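Local structure of beta-galactosidase (4CU9) at residues F20-N25 / P60-G65. The protein is a carbohydrate-binding module of the pneumococcal beta-galactosidase BgaA, a galactose-binding-like beta domain that probably helps the enzyme engage glycans. Residues are numbered along the deposited sequence; the frame is centred on the assembly and turned at random.
Sequences FASATN and PEVSAG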
loop_
_atom_site.group_PDB
_atom_site.type_symbol
_atom_site.label_atom_id
_atom_site.label_comp_id
_atom_site.label_asym_id
_atom_site.label_seq_id
_atom_site.Cartn_x
_atom_site.Cartn_y
_atom_site.Cartn_z
ATOM N N PHE A 20 1.274 -5.492 1.997
ATOM C CA PHE A 20 2.063 -5.057 3.165
ATOM C C PHE A 20 1.874 -3.596 3.442
ATOM O O PHE A 20 1.544 -2.797 2.514
ATOM C CB PHE A 20 3.555 -5.417 3.025
ATOM C CG PHE A 20 4.251 -4.605 1.984
ATOM C CD1 PHE A 20 4.218 -4.995 0.670
ATOM C CD2 PHE A 20 4.827 -3.413 2.332
ATOM C CE1 PHE A 20 4.842 -4.198 -0.297
ATOM C CE2 PHE A 20 5.425 -2.611 1.382
ATOM C CZ PHE A 20 5.418 -3.011 0.075
ATOM N N ALA A 21 2.179 -3.207 4.685
ATOM C CA ALA A 21 2.181 -1.815 5.084
ATOM C C ALA A 21 3.201 -1.465 6.166
ATOM O O ALA A 21 3.564 -2.302 6.987
ATOM C CB ALA A 21 0.788 -1.357 5.496
ATOM N N SER A 22 3.680 -0.233 6.123
ATOM C CA SER A 22 4.548 0.284 7.181
ATOM C C SER A 22 3.856 0.284 8.555
ATOM O O SER A 22 4.524 0.052 9.576
ATOM C CB SER A 22 5.067 1.679 6.825
ATOM O OG SER A 22 4.048 2.638 6.670
ATOM N N ALA A 23 2.568 0.625 8.564
ATOM C CA ALA A 23 1.738 0.587 9.771
ATOM C C ALA A 23 0.293 0.247 9.460
ATOM O O ALA A 23 -0.185 0.566 8.393
ATOM C CB ALA A 23 1.767 1.921 10.487
ATOM N N THR A 24 -0.415 -0.373 10.416
ATOM C CA THR A 24 -1.798 -0.728 10.196
ATOM C C THR A 24 -2.507 -0.702 11.551
ATOM O O THR A 24 -1.915 -1.082 12.565
ATOM C CB THR A 24 -1.940 -2.154 9.590
ATOM O OG1 THR A 24 -1.324 -2.243 8.304
ATOM C CG2 THR A 24 -3.373 -2.609 9.477
ATOM N N ASN A 25 -3.760 -0.262 11.547
ATOM C CA ASN A 25 -4.634 -0.311 12.733
ATOM C C ASN A 25 -5.225 -1.720 12.908
ATOM O O ASN A 25 -6.425 -1.944 12.737
ATOM C CB ASN A 25 -5.721 0.733 12.583
ATOM C CG ASN A 25 -6.716 0.722 13.714
ATOM O OD1 ASN A 25 -6.345 0.645 14.883
ATOM N ND2 ASN A 25 -7.977 0.845 13.371
ATOM N N PRO A 60 3.363 12.534 8.594
ATOM C CA PRO A 60 2.127 12.057 7.956
ATOM C C PRO A 60 2.332 10.834 7.059
ATOM O O PRO A 60 1.392 10.298 6.517
ATOM C CB PRO A 60 1.705 13.274 7.136
ATOM C CG PRO A 60 3.010 13.826 6.710
ATOM C CD PRO A 60 3.821 13.790 7.962
ATOM N N GLU A 61 3.554 10.385 6.892
ATOM C CA GLU A 61 3.850 9.344 5.911
ATOM C C GLU A 61 3.414 7.959 6.337
ATOM O O GLU A 61 3.594 7.575 7.477
ATOM C CB GLU A 61 5.344 9.335 5.575
ATOM C CG GLU A 61 5.712 8.258 4.557
ATOM C CD GLU A 61 7.193 8.298 4.203
ATOM O OE1 GLU A 61 7.647 9.360 3.761
ATOM O OE2 GLU A 61 7.886 7.282 4.302
ATOM N N VAL A 62 2.815 7.219 5.395
ATOM C CA VAL A 62 2.564 5.795 5.546
ATOM C C VAL A 62 2.723 5.192 4.152
ATOM O O VAL A 62 2.383 5.830 3.165
ATOM C CB VAL A 62 1.162 5.526 6.168
ATOM C CG1 VAL A 62 0.039 6.153 5.363
ATOM C CG2 VAL A 62 0.883 4.046 6.387
ATOM N N SER A 63 3.274 3.975 4.093
ATOM C CA SER A 63 3.399 3.231 2.848
ATOM C C SER A 63 2.625 1.944 2.879
ATOM O O SER A 63 2.547 1.254 3.923
ATOM C CB SER A 63 4.862 2.914 2.573
ATOM O OG SER A 63 5.608 4.099 2.509
ATOM N N ALA A 64 2.003 1.637 1.753
ATOM C CA ALA A 64 1.325 0.354 1.616
ATOM C C ALA A 64 1.591 -0.161 0.214
ATOM O O ALA A 64 1.770 0.635 -0.751
ATOM C CB ALA A 64 -0.148 0.477 1.935
ATOM N N GLY A 65 1.753 -1.470 0.101
ATOM C CA GLY A 65 2.109 -2.074 -1.158
ATOM C C GLY A 65 1.790 -3.541 -1.345
ATOM O O GLY A 65 1.103 -4.166 -0.505
#
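Phe20 to Ser22 and Ser63 to Gly65 form an antiparallel strand pair in the galactose-binding-like beta fold of this module, the short strand 18-21 lying along the start of strand 61-70. Phe20 and Gly65 are a hydrogen-bonded pair: Phe20 N gives its hydrogen to Gly65 O at 2.8 Å, reaching that oxygen from 37° above the carbonyl plane, while Gly65 N returns a straighter bond to Phe20 O. Glycine suits this place because the Phe20 ring lies over its backbone. With CG tucked between the backbone N and the carbonyl carbon (chi1 70°), the ring folds across the neighbouring strand and takes a CH-pi contact over one face from Gly65 CA, 3.9 Å from the ring centroid. Gly65, having no CB, lets Phe20 CZ and CE1 come down close on its backbone. The Phe126 ring meets that of Phe20, and Tyr117 and Arg162 also touch the Phe20 side chain.

Next along, Ala21 and Ala64 make a non-hydrogen-bonded pair, their CB atoms 4.1 Å apart. Small methyls fit here, where Trp49 packs on both. Ser22 N then bonds Ser63 O at 2.9 Å, after which the backbone of Ser22 turns and the chain leaves its partner. The hydroxyl supplies the second bond of this pair, which the carbonyl of Ser22 would make in a regular ladder: held between its own backbone N and carbonyl carbon, Ser22 OG faces Ser63 N and accepts its hydrogen at 3.0 Å, almost in line (172°). Val62 CG2 rests 3.5 Å from Ser22 OG, an apolar neighbour beside this buried bond.

Serine thus acts as a side-chain substitute for a strand carbonyl. Ser63 has both its backbone N-H and its C=O bonded to Ser22, so the buried edge remains paired where the ladder ends.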